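Local structure of lactate dehydrogenase, adjacent gene encodes predicted malate dehydrogenase (Cryptosporidium parvum, 4ND2) at residues Lys6-Gly11 / Ser71-Val76; Val32-Ala37 / Asn65-Ile70; Asn172-His177 / Gly273-Ile278; Ala184-Ser189 / Asp290-Glu295. The protein probably catalyses the NAD-dependent interconversion of (S)-lactate and pyruvate and belongs to the LDH/MDH superfamily. All coordinates share one frame; numbering follows the deposited sequence.

Interaction 1: residues Lys6-Gly11 / Ser71-Val76; sequences KIAVIG and SGSDVV
Lys-6 and Ala-8 meet Ser-73 and Val-76 at the middle of a Rossmann fold, where strand 6-10 runs parallel to strand 75-78, the first and fourth strands in sequence order. Two parallel bridges, Ile-7 with Val-75 and Ala-8 with Val-76, define the pairing. Its clearest bond is Ala-8 N to Val-75 O, 2.8 Å long and nearly straight at 165°. Just before the bridges the carbonyl oxygen of Lys-6 receives two successive amides: Asp-74 N at 2.8 Å and, weakly, Val-75 N at 3.3 Å.

Lys-6 buries the most surface. Its backbone N bonds to Asp-74 OD2 at 2.9 Å, using the anti lone pair of that oxygen. With CG anti to the backbone N (chi1 -177°) and the rest of the chain extended, the methylenes run past Ser-73, and NZ bonds to Ser-71 O at 2.7 Å in the plane of that carbonyl. Asp-69 O, just outside the contact, is a second acceptor for NZ, so the ammonium group joins the loop before strand 75-78 to strand 6-10, an inner strand of the sheet.

Ser-73 OG bonds to Ile-70 O and also comes within 3.3 Å of Ala-8 CB, on the face shared by Ala-8 and Val-76. Ile-7 and Val-75 lie side by side on the other face, which Leu-248 of helix 234-248 covers. Val-76 adds a CA-H...O contact to Ala-8 O. Beyond it, Ile-10 bends back toward the neighbouring strand and sets its CG1 3.7 Å from Val-76 CG1.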
# COMPACT_ATOMS: atom_id res chain seq x y z
N LYS A 6 -18.98 -4.46 2.56
CA LYS A 6 -19.79 -3.30 2.95
C LYS A 6 -19.67 -3.02 4.44
O LYS A 6 -19.95 -3.90 5.27
CB LYS A 6 -21.25 -3.55 2.57
CG LYS A 6 -22.19 -2.38 2.85
CD LYS A 6 -23.59 -2.67 2.34
CE LYS A 6 -24.55 -1.55 2.72
NZ LYS A 6 -25.89 -1.72 2.08
N ILE A 7 -19.25 -1.81 4.78
CA ILE A 7 -19.16 -1.35 6.16
C ILE A 7 -20.15 -0.22 6.40
O ILE A 7 -20.16 0.77 5.66
CB ILE A 7 -17.74 -0.86 6.52
CG1 ILE A 7 -16.73 -2.00 6.34
CG2 ILE A 7 -17.71 -0.31 7.94
CD1 ILE A 7 -15.29 -1.59 6.57
N ALA A 8 -20.98 -0.36 7.42
CA ALA A 8 -21.89 0.70 7.84
C ALA A 8 -21.29 1.43 9.03
O ALA A 8 -20.93 0.81 10.03
CB ALA A 8 -23.26 0.13 8.19
N VAL A 9 -21.18 2.75 8.92
CA VAL A 9 -20.70 3.60 9.99
C VAL A 9 -21.88 4.38 10.56
O VAL A 9 -22.41 5.28 9.91
CB VAL A 9 -19.60 4.56 9.49
CG1 VAL A 9 -19.10 5.45 10.61
CG2 VAL A 9 -18.45 3.78 8.87
N ILE A 10 -22.29 4.03 11.78
CA ILE A 10 -23.46 4.63 12.42
C ILE A 10 -23.00 5.81 13.26
O ILE A 10 -22.43 5.64 14.34
CB ILE A 10 -24.22 3.61 13.31
CG1 ILE A 10 -24.44 2.29 12.57
CG2 ILE A 10 -25.54 4.20 13.78
CD1 ILE A 10 -25.11 2.42 11.21
N GLY A 11 -23.24 7.01 12.74
CA GLY A 11 -22.74 8.24 13.34
C GLY A 11 -21.62 8.77 12.49
O GLY A 11 -20.57 8.13 12.37
N SER A 71 -28.54 -2.35 4.99
CA SER A 71 -28.86 -3.74 4.66
C SER A 71 -27.67 -4.45 4.02
O SER A 71 -26.99 -3.88 3.16
CB SER A 71 -30.05 -3.79 3.69
OG SER A 71 -30.39 -5.12 3.39
N GLY A 72 -27.41 -5.68 4.45
CA GLY A 72 -26.31 -6.49 3.91
C GLY A 72 -24.92 -6.04 4.32
O GLY A 72 -23.93 -6.47 3.72
N SER A 73 -24.82 -5.20 5.35
CA SER A 73 -23.53 -4.73 5.85
C SER A 73 -22.78 -5.89 6.50
O SER A 73 -23.34 -6.62 7.32
CB SER A 73 -23.70 -3.59 6.85
OG SER A 73 -24.14 -2.40 6.20
N ASP A 74 -21.51 -6.05 6.14
CA ASP A 74 -20.66 -7.08 6.73
C ASP A 74 -20.18 -6.65 8.11
O ASP A 74 -20.10 -7.46 9.03
CB ASP A 74 -19.45 -7.36 5.84
CG ASP A 74 -19.85 -7.86 4.47
OD1 ASP A 74 -20.42 -8.97 4.39
OD2 ASP A 74 -19.59 -7.14 3.49
N VAL A 75 -19.85 -5.36 8.23
CA VAL A 75 -19.41 -4.79 9.49
C VAL A 75 -20.23 -3.54 9.79
O VAL A 75 -20.52 -2.75 8.89
CB VAL A 75 -17.91 -4.42 9.44
CG1 VAL A 75 -17.45 -3.80 10.76
CG2 VAL A 75 -17.07 -5.65 9.11
N VAL A 76 -20.60 -3.38 11.06
CA VAL A 76 -21.25 -2.17 11.53
C VAL A 76 -20.38 -1.56 12.62
O VAL A 76 -20.08 -2.22 13.62
CB VAL A 76 -22.66 -2.46 12.10
CG1 VAL A 76 -23.27 -1.19 12.69
CG2 VAL A 76 -23.56 -3.03 11.01

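Interaction 2: residues Val32-Ala37 / Asn65-Ile70; sequences VLFDIA and NDYADI. With A3D (3-acetylpyridine adenine dinucleotide), chain C.
Phe-34 crosses from the end of strand 30-34 to lie against Asn-65, Asp-66 and Tyr-67. From CB, chi1 of 179° sets CG anti to the backbone N, and the end of the ring comes up to the loop. On one side of the ring, CD1 approaches Asp-66 N, and CE1 comes to 3.4 Å from the carbonyl carbon of Asn-65. At the tip, CZ lies 3.5 Å from Tyr-67 CE1. On the other side CE2 meets both Tyr-67 CZ and the adenine of the cofactor analogue, whose C2A stands 3.8 Å from CE2 at the ring edge and near its plane; CD2 also faces C2A.

The two rings form a face-to-face stack, with centroids 4.1 Å apart and planes inclined by 22°. Phe-34 CZ sits above the Tyr-67 ring toward its rim, whereas Tyr-67 CE2 lies over the centre of the Phe-34 ring.

One residue on, Asp-35 turns away from the loop to grip the adenosine ribose: O2B donates to OD1 at 2.6 Å and O3B to OD2 at 2.8 Å. An acidic residue at the end of the second strand is the familiar ribose ligand of NAD-dependent Rossmann folds. Its carboxylate is positioned by an Asx turn, Ala-37 N bonding to OD1 at 2.9 Å, and Ser-12 N bonds to OD2. Ile-36 CG2 reaches N1A of the adenine at 3.5 Å.

The stack touches Ile-10 of strand 6-10 through both rings and Val-104 and Tyr-111 of helix 94-111 through Tyr-67; Thr-64 of strand 61-64 borders Phe-34.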
# COMPACT_ATOMS: atom_id res chain seq x y z
N VAL A 32 -21.23 3.01 4.05
CA VAL A 32 -22.47 3.75 4.25
C VAL A 32 -22.33 4.58 5.52
O VAL A 32 -22.26 4.03 6.62
CB VAL A 32 -23.69 2.81 4.38
CG1 VAL A 32 -24.96 3.61 4.65
CG2 VAL A 32 -23.84 1.98 3.11
N LEU A 33 -22.26 5.90 5.36
CA LEU A 33 -22.24 6.82 6.49
C LEU A 33 -23.67 7.15 6.90
O LEU A 33 -24.40 7.81 6.16
CB LEU A 33 -21.50 8.11 6.13
CG LEU A 33 -19.97 8.10 6.27
CD1 LEU A 33 -19.35 9.24 5.48
CD2 LEU A 33 -19.56 8.17 7.73
N PHE A 34 -24.07 6.68 8.08
CA PHE A 34 -25.41 6.93 8.62
C PHE A 34 -25.36 8.02 9.68
O PHE A 34 -24.46 8.04 10.52
CB PHE A 34 -26.00 5.65 9.21
CG PHE A 34 -27.37 5.83 9.82
CD1 PHE A 34 -28.51 5.51 9.09
CD2 PHE A 34 -27.52 6.31 11.12
CE1 PHE A 34 -29.77 5.68 9.65
CE2 PHE A 34 -28.78 6.48 11.67
CZ PHE A 34 -29.90 6.16 10.94
N ASP A 35 -26.33 8.93 9.65
CA ASP A 35 -26.52 9.89 10.73
C ASP A 35 -27.95 10.42 10.73
O ASP A 35 -28.61 10.43 9.69
CB ASP A 35 -25.53 11.06 10.59
CG ASP A 35 -25.17 11.68 11.93
OD1 ASP A 35 -26.06 12.26 12.60
OD2 ASP A 35 -23.98 11.60 12.32
N ILE A 36 -28.42 10.83 11.90
CA ILE A 36 -29.74 11.45 12.03
C ILE A 36 -29.70 12.94 11.69
O ILE A 36 -30.74 13.53 11.39
CB ILE A 36 -30.36 11.25 13.43
CG1 ILE A 36 -29.49 11.90 14.52
CG2 ILE A 36 -30.56 9.77 13.72
CD1 ILE A 36 -30.19 12.01 15.86
N ALA A 37 -28.52 13.55 11.76
CA ALA A 37 -28.35 14.96 11.43
C ALA A 37 -28.41 15.16 9.92
O ALA A 37 -27.74 14.46 9.16
CB ALA A 37 -27.03 15.48 11.97
N ASN A 65 -29.74 8.77 6.04
CA ASN A 65 -30.44 8.80 7.32
C ASN A 65 -31.44 7.66 7.44
O ASN A 65 -32.34 7.69 8.27
CB ASN A 65 -31.15 10.15 7.51
CG ASN A 65 -32.27 10.38 6.51
OD1 ASN A 65 -32.49 9.60 5.59
ND2 ASN A 65 -33.00 11.48 6.69
N ASP A 66 -31.27 6.64 6.60
CA ASP A 66 -32.23 5.55 6.47
C ASP A 66 -31.54 4.21 6.76
O ASP A 66 -30.62 3.81 6.05
CB ASP A 66 -32.79 5.55 5.04
CG ASP A 66 -33.93 4.57 4.85
OD1 ASP A 66 -34.56 4.62 3.77
OD2 ASP A 66 -34.21 3.76 5.75
N TYR A 67 -32.01 3.52 7.80
CA TYR A 67 -31.42 2.23 8.20
C TYR A 67 -31.54 1.15 7.13
O TYR A 67 -30.77 0.19 7.13
CB TYR A 67 -32.00 1.73 9.53
CG TYR A 67 -31.26 2.25 10.74
CD1 TYR A 67 -31.89 3.08 11.67
CD2 TYR A 67 -29.93 1.91 10.97
CE1 TYR A 67 -31.21 3.55 12.78
CE2 TYR A 67 -29.24 2.37 12.07
CZ TYR A 67 -29.88 3.19 12.98
OH TYR A 67 -29.20 3.66 14.08
N ALA A 68 -32.50 1.29 6.22
CA ALA A 68 -32.62 0.37 5.09
C ALA A 68 -31.33 0.32 4.26
O ALA A 68 -31.01 -0.72 3.68
CB ALA A 68 -33.81 0.74 4.22
N ASP A 69 -30.60 1.43 4.22
CA ASP A 69 -29.35 1.51 3.46
C ASP A 69 -28.17 0.76 4.09
O ASP A 69 -27.14 0.60 3.43
CB ASP A 69 -28.96 2.98 3.22
CG ASP A 69 -29.88 3.67 2.22
OD1 ASP A 69 -30.45 2.98 1.35
OD2 ASP A 69 -30.01 4.91 2.29
N ILE A 70 -28.29 0.30 5.33
CA ILE A 70 -27.23 -0.53 5.93
C ILE A 70 -27.49 -2.02 5.74
O ILE A 70 -26.75 -2.86 6.26
CB ILE A 70 -26.97 -0.20 7.43
CG1 ILE A 70 -28.03 -0.80 8.35
CG2 ILE A 70 -26.88 1.31 7.63
CD1 ILE A 70 -27.61 -0.84 9.81
PA A3D C . -19.16 13.48 17.39
O1A A3D C . -18.18 14.17 16.48
O2A A3D C . -20.03 14.31 18.30
O5B A3D C . -20.12 12.56 16.50
C5B A3D C . -21.27 11.91 17.02
C4B A3D C . -22.26 11.74 15.88
O4B A3D C . -23.32 10.88 16.28
C3B A3D C . -22.89 13.07 15.46
O3B A3D C . -22.64 13.34 14.07
C2B A3D C . -24.38 12.89 15.72
O2B A3D C . -25.22 13.52 14.76
C1B A3D C . -24.52 11.38 15.69
N9A A3D C . -25.73 10.89 16.40
C8A A3D C . -26.29 11.38 17.52
N7A A3D C . -27.39 10.65 17.84
C5A A3D C . -27.54 9.69 16.92
C6A A3D C . -28.48 8.58 16.66
N6A A3D C . -29.53 8.36 17.49
N1A A3D C . -28.25 7.81 15.57
C2A A3D C . -27.22 8.01 14.74
N3A A3D C . -26.32 9.00 14.91
C4A A3D C . -26.43 9.85 15.97
O3 A3D C . -18.42 12.39 18.33
PN A3D C . -17.06 11.61 17.94
O1N A3D C . -15.89 12.51 18.22
O2N A3D C . -17.20 10.98 16.58
O5D A3D C . -17.08 10.43 19.03
C5D A3D C . -18.11 9.44 18.96
C4D A3D C . -18.12 8.55 20.19
O4D A3D C . -16.91 7.78 20.25
C3D A3D C . -18.20 9.32 21.51
O3D A3D C . -19.12 8.68 22.39
C2D A3D C . -16.81 9.23 22.09
O2D A3D C . -16.77 9.28 23.52
C1D A3D C . -16.37 7.87 21.57
N1N A3D C . -14.92 7.67 21.57
C2N A3D C . -14.45 6.53 22.08
C3N A3D C . -13.08 6.28 22.11
C7N A3D C . -12.55 5.00 22.68
O7N A3D C . -11.34 4.86 22.74
C8N A3D C . -13.48 3.92 23.14
C4N A3D C . -12.21 7.23 21.60
C5N A3D C . -12.73 8.40 21.07
C6N A3D C . -14.10 8.60 21.07

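Interaction 3: residues Asn172-His177 / Gly273-Ile278; sequences NVIGGH and GVPTII. With PYR (pyruvic acid), chain D; A3D (3-acetylpyridine adenine dinucleotide), chain C.
Gly-175 and Gly-273 make a single antiparallel bridge, a hydrogen-bonded pair with CA atoms 4.4 Å apart. Gly-175 N to Gly-273 O is 2.9 Å and almost straight at 169°. The return bond, Gly-273 N to Gly-175 O, has the same length but is bent to 132°, its donor standing well above the carbonyl plane. The bridge falls one residue past strand 169-174, in the loop that carries His-177.

Ile-174 adds the apolar part. Its CB lies 3.4 Å from Gly-273 O, and CG2, anti to the carbonyl carbon, meets Pro-275 CD at 4.0 Å. Outside this pair, Ser-302 OG bonds to Gly-176 N and Asp-125 OD2 to His-177 N, two bonds that help hold the loop.

His-177 swings away from the strand, CG anti to the backbone N (chi1 -175°), and NE2 donates to pyruvate O3 at 2.9 Å; that oxygen lies at the ring edge, near the ring plane. A3D O7N lies 3.0 Å from His-177 NE2, oblique to the ring. ND1 bonds to Asp-150 OD2. A histidine backed by an aspartate and facing the substrate carbonyl marks the lactate and malate dehydrogenase active site, consistent with the predicted proton-acceptor role of His-177.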
# COMPACT_ATOMS: atom_id res chain seq x y z
N ASN A 172 0.41 -4.87 25.82
CA ASN A 172 -1.04 -4.99 25.91
C ASN A 172 -1.60 -4.17 27.05
O ASN A 172 -1.00 -4.08 28.13
CB ASN A 172 -1.43 -6.46 26.09
CG ASN A 172 -1.34 -7.25 24.80
OD1 ASN A 172 -2.05 -6.96 23.84
ND2 ASN A 172 -0.46 -8.24 24.78
N VAL A 173 -2.76 -3.56 26.80
CA VAL A 173 -3.58 -2.97 27.84
C VAL A 173 -4.85 -3.81 27.91
O VAL A 173 -5.44 -4.14 26.88
CB VAL A 173 -3.95 -1.50 27.53
CG1 VAL A 173 -4.90 -0.95 28.59
CG2 VAL A 173 -2.69 -0.65 27.44
N ILE A 174 -5.25 -4.17 29.13
CA ILE A 174 -6.43 -5.00 29.35
C ILE A 174 -7.34 -4.37 30.41
O ILE A 174 -6.96 -3.40 31.08
CB ILE A 174 -6.05 -6.44 29.76
CG1 ILE A 174 -5.19 -6.44 31.03
CG2 ILE A 174 -5.32 -7.13 28.62
CD1 ILE A 174 -4.93 -7.83 31.58
N GLY A 175 -8.53 -4.93 30.56
CA GLY A 175 -9.52 -4.43 31.51
C GLY A 175 -10.46 -3.44 30.85
O GLY A 175 -10.51 -3.34 29.63
N GLY A 176 -11.20 -2.70 31.67
CA GLY A 176 -12.14 -1.71 31.17
C GLY A 176 -11.44 -0.48 30.61
O GLY A 176 -10.38 -0.08 31.10
N HIS A 177 -12.04 0.11 29.58
CA HIS A 177 -11.53 1.33 28.97
C HIS A 177 -11.88 2.52 29.86
O HIS A 177 -12.86 3.23 29.62
CB HIS A 177 -12.11 1.50 27.56
CG HIS A 177 -11.55 2.67 26.81
ND1 HIS A 177 -10.22 2.78 26.48
CD2 HIS A 177 -12.15 3.77 26.30
CE1 HIS A 177 -10.02 3.90 25.81
NE2 HIS A 177 -11.17 4.52 25.69
N GLY A 273 -11.78 -5.50 28.22
CA GLY A 273 -10.60 -5.53 27.37
C GLY A 273 -9.75 -6.77 27.59
O GLY A 273 -9.24 -6.99 28.69
N VAL A 274 -9.60 -7.57 26.54
CA VAL A 274 -8.75 -8.76 26.56
C VAL A 274 -8.11 -8.97 25.19
O VAL A 274 -8.63 -8.47 24.19
CB VAL A 274 -9.55 -10.04 26.92
CG1 VAL A 274 -9.98 -10.01 28.38
CG2 VAL A 274 -10.76 -10.20 26.00
N PRO A 275 -6.99 -9.72 25.13
CA PRO A 275 -6.44 -10.08 23.82
C PRO A 275 -7.27 -11.16 23.13
O PRO A 275 -7.36 -12.29 23.62
CB PRO A 275 -5.02 -10.60 24.15
CG PRO A 275 -4.82 -10.38 25.61
CD PRO A 275 -6.17 -10.25 26.23
N THR A 276 -7.89 -10.81 22.01
CA THR A 276 -8.72 -11.74 21.25
C THR A 276 -8.03 -12.15 19.96
O THR A 276 -7.06 -11.52 19.54
CB THR A 276 -10.07 -11.10 20.85
OG1 THR A 276 -9.85 -10.10 19.85
CG2 THR A 276 -10.76 -10.48 22.06
N ILE A 277 -8.54 -13.22 19.35
CA ILE A 277 -8.23 -13.55 17.97
C ILE A 277 -9.47 -13.22 17.15
O ILE A 277 -10.55 -13.73 17.44
CB ILE A 277 -7.90 -15.05 17.79
CG1 ILE A 277 -6.74 -15.47 18.71
CG2 ILE A 277 -7.58 -15.37 16.34
CD1 ILE A 277 -5.46 -14.69 18.49
N ILE A 278 -9.32 -12.35 16.15
CA ILE A 278 -10.44 -11.97 15.29
C ILE A 278 -10.26 -12.51 13.87
O ILE A 278 -9.19 -12.37 13.27
CB ILE A 278 -10.64 -10.43 15.24
CG1 ILE A 278 -11.02 -9.92 16.63
CG2 ILE A 278 -11.72 -10.06 14.22
CD1 ILE A 278 -11.29 -8.43 16.71
C PYR D . -10.04 7.90 24.37
O PYR D . -9.41 8.72 23.67
OXT PYR D . -9.45 6.95 24.94
CA PYR D . -11.48 8.06 24.56
O3 PYR D . -12.13 7.15 25.04
CB PYR D . -12.14 9.34 24.16
PA A3D C . -19.16 13.48 17.39
O1A A3D C . -18.18 14.17 16.48
O2A A3D C . -20.03 14.31 18.30
O5B A3D C . -20.12 12.56 16.50
C5B A3D C . -21.27 11.91 17.02
C4B A3D C . -22.26 11.74 15.88
O4B A3D C . -23.32 10.88 16.28
C3B A3D C . -22.89 13.07 15.46
O3B A3D C . -22.64 13.34 14.07
C2B A3D C . -24.38 12.89 15.72
O2B A3D C . -25.22 13.52 14.76
C1B A3D C . -24.52 11.38 15.69
N9A A3D C . -25.73 10.89 16.40
C8A A3D C . -26.29 11.38 17.52
N7A A3D C . -27.39 10.65 17.84
C5A A3D C . -27.54 9.69 16.92
C6A A3D C . -28.48 8.58 16.66
N6A A3D C . -29.53 8.36 17.49
N1A A3D C . -28.25 7.81 15.57
C2A A3D C . -27.22 8.01 14.74
N3A A3D C . -26.32 9.00 14.91
C4A A3D C . -26.43 9.85 15.97
O3 A3D C . -18.42 12.39 18.33
PN A3D C . -17.06 11.61 17.94
O1N A3D C . -15.89 12.51 18.22
O2N A3D C . -17.20 10.98 16.58
O5D A3D C . -17.08 10.43 19.03
C5D A3D C . -18.11 9.44 18.96
C4D A3D C . -18.12 8.55 20.19
O4D A3D C . -16.91 7.78 20.25
C3D A3D C . -18.20 9.32 21.51
O3D A3D C . -19.12 8.68 22.39
C2D A3D C . -16.81 9.23 22.09
O2D A3D C . -16.77 9.28 23.52
C1D A3D C . -16.37 7.87 21.57
N1N A3D C . -14.92 7.67 21.57
C2N A3D C . -14.45 6.53 22.08
C3N A3D C . -13.08 6.28 22.11
C7N A3D C . -12.55 5.00 22.68
O7N A3D C . -11.34 4.86 22.74
C8N A3D C . -13.48 3.92 23.14
C4N A3D C . -12.21 7.23 21.60
C5N A3D C . -12.73 8.40 21.07
C6N A3D C . -14.10 8.60 21.07

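Interaction 4: residues Ala184-Ser189 / Asp290-Glu295; sequences ATSSVS and DLTPLE. Unlike the reference sequence in segment 184-189: Ala-184 (reference Val).
At the N-terminus of helix 293-314, the side chain of Glu-295 reaches across to Ser-186 in the loop between strands 182-183 and 189-190. Both oxygens of its carboxylate are used on the same residue: Ser-186 OG donates to OE1 at 2.6 Å and Ser-186 N to OE2 at 3.0 Å, the latter at 158°. Each oxygen accepts through its syn lone pair, so the carboxylate grips the serine in a two-point fork. Ser-186 OG lies between its backbone N and carbonyl carbon (chi1 71°), so hydroxyl and N-H can both reach the one carboxylate.

The same glutamate closes a capping box with Thr-292, the N-cap residue. Thr-292 N donates to Glu-295 OE1 at 3.1 Å, on the anti side but tilted out of the carboxylate plane, while Glu-295 N donates to Thr-292 OG1, also at 3.1 Å and at 160°. OE1 therefore holds two donors, one from each segment. The nearby helix start and these N-H and O-H groups would probably stabilise the negative charge of the carboxylate.

Carbon contacts accompany the polar pair. Ser-186 CB touches Thr-292 CG2 at 3.8 Å, and Ala-184, which differs from the reference sequence, places CB 4.3 Å from Leu-291 CD2. Leu-291 in turn packs on Ile-174 of strand 169-174. Thr-185 turns to helices 147-162 and 206-227, touching Phe-154 and Val-213. At the outer margin Ser-187 packs on Gly-192, and Asp-290 on Ser-197, both of the third subunit.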
# COMPACT_ATOMS: atom_id res chain seq x y z
N ALA A 184 -0.20 -3.90 30.99
CA ALA A 184 0.51 -5.03 31.59
C ALA A 184 2.01 -4.94 31.32
O ALA A 184 2.50 -5.48 30.33
CB ALA A 184 -0.06 -6.34 31.07
N THR A 185 2.74 -4.28 32.22
CA THR A 185 4.18 -4.10 32.05
C THR A 185 4.96 -5.41 32.02
O THR A 185 6.01 -5.48 31.40
CB THR A 185 4.79 -3.20 33.15
OG1 THR A 185 4.51 -3.77 34.43
CG2 THR A 185 4.23 -1.79 33.08
N SER A 186 4.44 -6.45 32.68
CA SER A 186 5.16 -7.72 32.81
C SER A 186 5.40 -8.43 31.47
O SER A 186 6.40 -9.13 31.32
CB SER A 186 4.43 -8.66 33.77
OG SER A 186 3.22 -9.15 33.20
N SER A 187 4.48 -8.26 30.52
CA SER A 187 4.57 -8.91 29.22
C SER A 187 4.99 -7.96 28.09
O SER A 187 4.81 -8.28 26.92
CB SER A 187 3.24 -9.57 28.88
OG SER A 187 2.20 -8.60 28.84
N VAL A 188 5.54 -6.80 28.44
CA VAL A 188 6.09 -5.89 27.45
C VAL A 188 7.42 -6.44 26.94
O VAL A 188 8.23 -6.96 27.71
CB VAL A 188 6.31 -4.48 28.04
CG1 VAL A 188 7.15 -3.61 27.11
CG2 VAL A 188 4.98 -3.81 28.33
N SER A 189 7.64 -6.34 25.63
CA SER A 189 8.95 -6.64 25.06
C SER A 189 9.27 -5.72 23.89
O SER A 189 8.36 -5.26 23.19
CB SER A 189 9.05 -8.11 24.64
OG SER A 189 8.03 -8.48 23.73
N ASP A 290 0.18 -13.83 30.98
CA ASP A 290 0.78 -14.23 32.25
C ASP A 290 0.87 -13.00 33.15
O ASP A 290 1.83 -12.23 33.08
CB ASP A 290 2.18 -14.82 32.00
CG ASP A 290 2.77 -15.46 33.25
OD1 ASP A 290 2.01 -15.95 34.12
OD2 ASP A 290 4.02 -15.47 33.36
N LEU A 291 -0.14 -12.82 33.99
CA LEU A 291 -0.22 -11.65 34.86
C LEU A 291 0.43 -11.92 36.21
O LEU A 291 0.28 -13.00 36.78
CB LEU A 291 -1.68 -11.25 35.07
CG LEU A 291 -2.48 -10.86 33.83
CD1 LEU A 291 -3.92 -10.56 34.20
CD2 LEU A 291 -1.84 -9.68 33.11
N THR A 292 1.13 -10.91 36.73
CA THR A 292 1.67 -10.96 38.08
C THR A 292 0.53 -10.84 39.09
O THR A 292 -0.57 -10.41 38.72
CB THR A 292 2.67 -9.82 38.33
OG1 THR A 292 2.00 -8.56 38.19
CG2 THR A 292 3.84 -9.89 37.36
N PRO A 293 0.78 -11.20 40.36
CA PRO A 293 -0.25 -11.00 41.39
C PRO A 293 -0.76 -9.56 41.45
O PRO A 293 -1.96 -9.33 41.57
CB PRO A 293 0.47 -11.39 42.68
CG PRO A 293 1.49 -12.39 42.25
CD PRO A 293 1.94 -11.94 40.89
N LEU A 294 0.16 -8.59 41.35
CA LEU A 294 -0.22 -7.17 41.32
C LEU A 294 -1.14 -6.86 40.14
O LEU A 294 -2.17 -6.20 40.31
CB LEU A 294 1.03 -6.28 41.26
CG LEU A 294 0.80 -4.77 41.15
CD1 LEU A 294 -0.12 -4.27 42.26
CD2 LEU A 294 2.13 -4.02 41.18
N GLU A 295 -0.78 -7.35 38.95
CA GLU A 295 -1.59 -7.13 37.75
C GLU A 295 -2.96 -7.80 37.84
O GLU A 295 -3.96 -7.25 37.38
CB GLU A 295 -0.83 -7.60 36.50
CG GLU A 295 0.34 -6.68 36.14
CD GLU A 295 1.29 -7.25 35.10
OE1 GLU A 295 1.27 -8.48 34.86
OE2 GLU A 295 2.07 -6.46 34.53

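Interactions 1 and 2 belong to one parallel sheet and touch directly: Gly-11 N lies 2.7 Å from Phe-34 O, and Val-9 O lies 2.8 Å from Phe-34 N. Interactions 3 and 4 join in the second domain, where Asn-172 O and Ala-184 N are 3.0 Å apart. The cofactor analogue spans the pairs: interaction 2 holds its adenosine end and interaction 3 meets its pyridine end, their centres about 30 Å apart. At the pyridine end, A3D C4N lies close to the carbonyl carbon of pyruvate, PYR CA, consistent with a hydride-transfer pose. Interaction 4 lies away from the annotated sites, its centre about 13 Å from that of interaction 3.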